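Local coordinates for argininosuccinate lyase (PDB 6RXA), which acts as a C-N lyase (EDDS lyase) of the aspartase/fumarase superfamily and may also split argininosuccinate into fumarate and L-arginine, at residues A134-R139 and K181-Y186; R376-D381 and I423-D428. The protein carries 2 engineered substitutions. One frame throughout, in Å; residues are numbered along the deposited sequence.

Contact 1 (A134-R139 and K181-Y186); sequences AVIGYR and KNLDRY
Val135 holds CG1 anti to its backbone N (chi1 175°), and Leu183 holds CG anti to its own carbonyl carbon (chi1 -76°); with these settings the two side chains lie alongside one another, pointing opposite ways, between helices 112-147 and 168-193. The nearest approach is Val135 CG1 to Leu183 CD2, 3.7 Å. The same valine methyl also lies 3.8 Å from Leu183 CG, so it rests against the branch point of the leucine as well as one methyl. Ile136 crosses this leucine at about a right angle, its CG1 4.0 Å from Leu183 CD2. The other leucine methyl, CD1, meets the aliphatic part of Arg139 at CD, 4.2 Å away. Val135 CG2 reaches Tyr186 CE2 at 4.2 Å, approaching the ring obliquely.

The two segments run antiparallel at 169° with axes 10.7 Å apart, a spacing bridged mainly by Leu183 and Val135. They belong to the long-helix bundle characteristic of the superfamily's central domain. Phe248 of helix 236-262 packs on Val135, while helix 451-500 supplies Glu464 and Asp468 as salt-bridge partners of Arg139, whose NE also bonds Ser176. Tyr186 OH bonds Asn245. No hydrogen bond crosses between the segments: their cohesion is apolar, and the buried polar ends of Arg139 and Tyr186 are satisfied by residues outside the two segments.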
loop_
_atom_site.group_PDB
_atom_site.type_symbol
_atom_site.label_atom_id
_atom_site.label_comp_id
_atom_site.label_asym_id
_atom_site.label_seq_id
_atom_site.Cartn_x
_atom_site.Cartn_y
_atom_site.Cartn_z
ATOM N N ALA A 134 7.948 19.918 -15.887
ATOM C CA ALA A 134 6.605 20.255 -15.415
ATOM C C ALA A 134 6.636 20.782 -13.984
ATOM O O ALA A 134 5.932 21.750 -13.659
ATOM C CB ALA A 134 5.689 19.035 -15.529
ATOM N N VAL A 135 7.465 20.182 -13.120
ATOM C CA VAL A 135 7.567 20.645 -11.733
ATOM C C VAL A 135 8.185 22.037 -11.669
ATOM O O VAL A 135 7.765 22.865 -10.858
ATOM C CB VAL A 135 8.325 19.624 -10.867
ATOM C CG1 VAL A 135 8.542 20.151 -9.448
ATOM C CG2 VAL A 135 7.550 18.317 -10.821
ATOM N N ILE A 136 9.166 22.330 -12.534
ATOM C CA ILE A 136 9.703 23.686 -12.608
ATOM C C ILE A 136 8.609 24.669 -13.024
ATOM O O ILE A 136 8.471 25.750 -12.442
ATOM C CB ILE A 136 10.916 23.729 -13.557
ATOM C CG1 ILE A 136 12.116 23.027 -12.938
ATOM C CG2 ILE A 136 11.247 25.185 -13.913
ATOM C CD1 ILE A 136 13.279 22.872 -13.911
ATOM N N GLY A 137 7.804 24.305 -14.022
ATOM C CA GLY A 137 6.724 25.185 -14.441
ATOM C C GLY A 137 5.721 25.440 -13.332
ATOM O O GLY A 137 5.191 26.550 -13.195
ATOM N N TYR A 138 5.444 24.421 -12.530
ATOM C CA TYR A 138 4.555 24.551 -11.378
ATOM C C TYR A 138 5.164 25.477 -10.341
ATOM O O TYR A 138 4.501 26.405 -9.862
ATOM C CB TYR A 138 4.339 23.145 -10.829
ATOM C CG TYR A 138 3.397 22.905 -9.667
ATOM C CD1 TYR A 138 2.268 23.670 -9.454
ATOM C CD2 TYR A 138 3.641 21.848 -8.795
ATOM C CE1 TYR A 138 1.414 23.389 -8.395
ATOM C CE2 TYR A 138 2.792 21.560 -7.744
ATOM C CZ TYR A 138 1.678 22.341 -7.549
ATOM O OH TYR A 138 0.826 22.074 -6.495
ATOM N N ARG A 139 6.450 25.283 -10.033
ATOM C CA ARG A 139 7.115 26.171 -9.087
ATOM C C ARG A 139 7.160 27.603 -9.609
ATOM O O ARG A 139 6.965 28.558 -8.840
ATOM C CB ARG A 139 8.513 25.648 -8.755
ATOM C CG ARG A 139 9.191 26.450 -7.667
ATOM C CD ARG A 139 10.570 25.924 -7.371
ATOM N NE ARG A 139 11.134 26.618 -6.222
ATOM C CZ ARG A 139 12.408 26.573 -5.868
ATOM N NH1 ARG A 139 13.270 25.896 -6.607
ATOM N NH2 ARG A 139 12.816 27.211 -4.781
ATOM N N LYS A 181 12.499 20.912 -2.668
ATOM C CA LYS A 181 12.988 19.644 -2.145
ATOM C C LYS A 181 12.585 18.484 -3.047
ATOM O O LYS A 181 13.359 17.539 -3.234
ATOM C CB LYS A 181 12.529 19.452 -0.700
ATOM C CG LYS A 181 13.283 20.376 0.257
ATOM C CD LYS A 181 12.887 20.145 1.705
ATOM C CE LYS A 181 11.462 20.592 1.946
ATOM N NZ LYS A 181 11.222 20.739 3.420
ATOM N N ASN A 182 11.384 18.536 -3.636
ATOM C CA ASN A 182 10.999 17.509 -4.599
ATOM C C ASN A 182 11.874 17.546 -5.849
ATOM O O ASN A 182 12.208 16.493 -6.405
ATOM C CB ASN A 182 9.510 17.621 -4.927
ATOM C CG ASN A 182 8.645 16.994 -3.843
ATOM O OD1 ASN A 182 8.926 15.886 -3.385
ATOM N ND2 ASN A 182 7.619 17.711 -3.403
ATOM N N LEU A 183 12.291 18.738 -6.283
ATOM C CA LEU A 183 13.217 18.814 -7.412
ATOM C C LEU A 183 14.559 18.179 -7.053
ATOM O O LEU A 183 15.154 17.477 -7.874
ATOM C CB LEU A 183 13.374 20.263 -7.869
ATOM C CG LEU A 183 12.179 20.779 -8.682
ATOM C CD1 LEU A 183 12.190 22.284 -8.756
ATOM C CD2 LEU A 183 12.140 20.183 -10.099
ATOM N N ASP A 184 15.043 18.395 -5.829
ATOM C CA ASP A 184 16.232 17.680 -5.381
ATOM C C ASP A 184 16.008 16.167 -5.425
ATOM O O ASP A 184 16.873 15.417 -5.895
ATOM C CB ASP A 184 16.627 18.107 -3.970
ATOM C CG ASP A 184 17.321 19.457 -3.918
ATOM O OD1 ASP A 184 17.963 19.877 -4.909
ATOM O OD2 ASP A 184 17.244 20.093 -2.838
ATOM N N ARG A 185 14.857 15.687 -4.930
ATOM C CA ARG A 185 14.614 14.244 -4.949
ATOM C C ARG A 185 14.690 13.700 -6.372
ATOM O O ARG A 185 15.267 12.632 -6.619
ATOM C CB ARG A 185 13.239 13.902 -4.370
ATOM C CG ARG A 185 13.086 14.043 -2.874
ATOM C CD ARG A 185 11.656 13.576 -2.388
ATOM N NE ARG A 185 11.692 13.741 -0.955
ATOM C CZ ARG A 185 11.272 14.812 -0.301
ATOM N NH1 ARG A 185 10.603 15.789 -0.915
ATOM N NH2 ARG A 185 11.489 14.876 0.995
ATOM N N TYR A 186 14.087 14.415 -7.324
ATOM C CA TYR A 186 14.079 13.955 -8.705
ATOM C C TYR A 186 15.465 14.017 -9.347
ATOM O O TYR A 186 15.833 13.108 -10.093
ATOM C CB TYR A 186 13.093 14.786 -9.520
ATOM C CG TYR A 186 11.647 14.362 -9.464
ATOM C CD1 TYR A 186 11.254 13.074 -9.829
ATOM C CD2 TYR A 186 10.659 15.266 -9.092
ATOM C CE1 TYR A 186 9.923 12.702 -9.810
ATOM C CE2 TYR A 186 9.322 14.896 -9.077
ATOM C CZ TYR A 186 8.964 13.621 -9.429
ATOM O OH TYR A 186 7.631 13.275 -9.409
#

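Contact 2 (R376-D381 and I423-D428)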
loop_
_atom_site.group_PDB
_atom_site.type_symbol
_atom_site.label_atom_id
_atom_site.label_comp_id
_atom_site.label_asym_id
_atom_site.label_seq_id
_atom_site.Cartn_x
_atom_site.Cartn_y
_atom_site.Cartn_z
ATOM N N ARG A 376 4.598 40.871 26.896
ATOM C CA ARG A 376 5.629 41.864 26.621
ATOM C C ARG A 376 5.414 43.134 27.432
ATOM O O ARG A 376 6.381 43.733 27.919
ATOM C CB ARG A 376 5.621 42.177 25.124
ATOM C CG ARG A 376 6.806 42.973 24.621
ATOM C CD ARG A 376 6.676 43.255 23.119
ATOM N NE ARG A 376 6.765 42.042 22.302
ATOM C CZ ARG A 376 5.754 41.490 21.628
ATOM N NH1 ARG A 376 4.539 42.029 21.648
ATOM N NH2 ARG A 376 5.966 40.386 20.923
ATOM N N ARG A 377 4.156 43.553 27.607
ATOM C CA ARG A 377 3.875 44.835 28.249
ATOM C C ARG A 377 3.868 44.742 29.771
ATOM O O ARG A 377 4.394 45.637 30.444
ATOM C CB ARG A 377 2.534 45.386 27.760
ATOM C CG ARG A 377 2.537 45.827 26.299
ATOM C CD ARG A 377 3.181 47.199 26.111
ATOM N NE ARG A 377 2.375 48.267 26.697
ATOM C CZ ARG A 377 2.726 49.550 26.720
ATOM N NH1 ARG A 377 3.878 49.938 26.189
ATOM N NH2 ARG A 377 1.923 50.447 27.279
ATOM N N VAL A 378 3.263 43.698 30.340
ATOM C CA VAL A 378 3.142 43.579 31.793
ATOM C C VAL A 378 3.991 42.458 32.374
ATOM O O VAL A 378 4.026 42.295 33.603
ATOM C CB VAL A 378 1.675 43.469 32.258
ATOM C CG1 VAL A 378 0.836 44.582 31.629
ATOM C CG2 VAL A 378 1.093 42.110 31.925
ATOM N N GLY A 379 4.666 41.674 31.536
ATOM C CA GLY A 379 5.641 40.717 32.013
ATOM C C GLY A 379 5.091 39.449 32.620
ATOM O O GLY A 379 5.872 38.667 33.177
ATOM N N ILE A 380 3.774 39.217 32.547
ATOM C CA ILE A 380 3.228 37.938 32.991
ATOM C C ILE A 380 3.781 36.815 32.107
ATOM O O ILE A 380 4.297 37.051 31.010
ATOM C CB ILE A 380 1.692 37.937 32.981
ATOM C CG1 ILE A 380 1.147 38.221 31.585
ATOM C CG2 ILE A 380 1.149 38.994 33.938
ATOM C CD1 ILE A 380 -0.374 38.374 31.557
ATOM N N ASP A 381 3.679 35.579 32.602
ATOM C CA ASP A 381 4.153 34.432 31.832
ATOM C C ASP A 381 3.141 34.079 30.747
ATOM O O ASP A 381 1.977 34.484 30.801
ATOM C CB ASP A 381 4.389 33.217 32.735
ATOM C CG ASP A 381 3.100 32.634 33.283
ATOM O OD1 ASP A 381 2.540 33.209 34.244
ATOM O OD2 ASP A 381 2.643 31.607 32.736
ATOM N N ILE A 423 -5.461 44.586 34.391
ATOM C CA ILE A 423 -4.167 44.462 33.723
ATOM C C ILE A 423 -3.812 45.806 33.111
ATOM O O ILE A 423 -4.665 46.492 32.539
ATOM C CB ILE A 423 -4.163 43.306 32.696
ATOM C CG1 ILE A 423 -2.760 43.133 32.105
ATOM C CG2 ILE A 423 -5.207 43.544 31.618
ATOM C CD1 ILE A 423 -2.380 41.669 31.842
ATOM N N ASN A 424 -2.535 46.172 33.226
ATOM C CA ASN A 424 -2.083 47.529 32.920
ATOM C C ASN A 424 -1.667 47.626 31.452
ATOM O O ASN A 424 -0.488 47.672 31.098
ATOM C CB ASN A 424 -0.944 47.919 33.857
ATOM C CG ASN A 424 -0.962 49.386 34.218
ATOM O OD1 ASN A 424 -2.020 49.967 34.454
ATOM N ND2 ASN A 424 0.215 49.996 34.267
ATOM N N VAL A 425 -2.684 47.658 30.583
ATOM C CA VAL A 425 -2.495 47.862 29.151
ATOM C C VAL A 425 -3.534 48.870 28.672
ATOM O O VAL A 425 -4.603 49.031 29.262
ATOM C CB VAL A 425 -2.592 46.555 28.329
ATOM C CG1 VAL A 425 -1.532 45.552 28.793
ATOM C CG2 VAL A 425 -3.984 45.964 28.431
ATOM N N SER A 426 -3.204 49.546 27.577
ATOM C CA SER A 426 -4.025 50.630 27.061
ATOM C C SER A 426 -4.920 50.148 25.927
ATOM O O SER A 426 -4.720 49.079 25.337
ATOM C CB SER A 426 -3.139 51.763 26.539
ATOM O OG SER A 426 -2.446 51.343 25.372
ATOM N N ALA A 427 -5.911 50.984 25.606
ATOM C CA ALA A 427 -6.771 50.722 24.458
ATOM C C ALA A 427 -5.964 50.653 23.165
ATOM O O ALA A 427 -6.268 49.854 22.271
ATOM C CB ALA A 427 -7.842 51.809 24.368
ATOM N N ASP A 428 -4.924 51.487 23.045
ATOM C CA ASP A 428 -4.115 51.470 21.830
ATOM C C ASP A 428 -3.255 50.216 21.750
ATOM O O ASP A 428 -3.005 49.705 20.652
ATOM C CB ASP A 428 -3.235 52.717 21.751
ATOM C CG ASP A 428 -4.010 53.956 21.336
ATOM O OD1 ASP A 428 -5.079 53.818 20.705
ATOM O OD2 ASP A 428 -3.539 55.073 21.637
#
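Val378 carries the contact with both methyls. Its CG2 lies 3.5 Å from Ile423 CD1, the valine and isoleucine side chains crossing at about a right angle. Val378 CG1 is 3.8 Å from Val425 CG1, again a right-angled crossing. The same Val378 CG1 lies 3.4 Å from the backbone oxygen Asn424 O and 3.9 Å from Ile423 CG1. Ile423 CD1 also meets Ile380 CD1 at 3.9 Å, so this methyl sits against residues from both sides of Gly379. Its place depends on a chi2 of 143°, away from a staggered setting. Beside this apolar group, Arg377 CB touches Val425 CG1 at 4.2 Å.

An alanine in place of Val378 lacks both methyls and would probably open a gap between Val425 CG1 and Ile423 CD1, leaving the latter with Ile380 CD1 as its main close neighbour across the contact.

The arrangement packs a helix end against an extended linker within the C-terminal domain of the argininosuccinate lyase family. Helix 367-378 stops at Val378, and Gly379, with a positive phi of 77°, turns the chain so that Ile380 follows on the same apolar patch. Opposite, Asn424 is the centre of an inverse gamma turn, marked by a weak bond from Val425 N to Ile423 O at 3.0 Å. Leu374, farther back on helix 367-378, packs on Ile380, Ile423 and Val425.

Both segments lead into capped helices. Ser426 is the N-cap of helix 427-434, its OG bonded to Asp429 N; Asp381 is the N-cap of helix 382-399, with OD2 bonded to Glu384 N. Arg377, bent at chi2 and chi3, forms a salt bridge with Asp429. Arg376 makes a cation-pi contact with Trp208 of a second subunit.

How the contacts relate
Contact 1 is complete before the first residue of contact 2 is reached along the chain, and the two lie with centres 47 Å apart and nearest atoms about 27 Å apart. They share no helix: contact 1 joins helices 112-147 and 168-193 about 6 Å from the centre of the chain, whereas contact 2 sits about 48 Å from it, at the end of helix 367-378 and the start of helix 427-434. Contact 1 belongs to the lyase region of the protein, contact 2 to the argininosuccinate lyase C-terminal region. Residues at both meet a second subunit, so the central bundle and the distal domain each take part in the four-chain assembly.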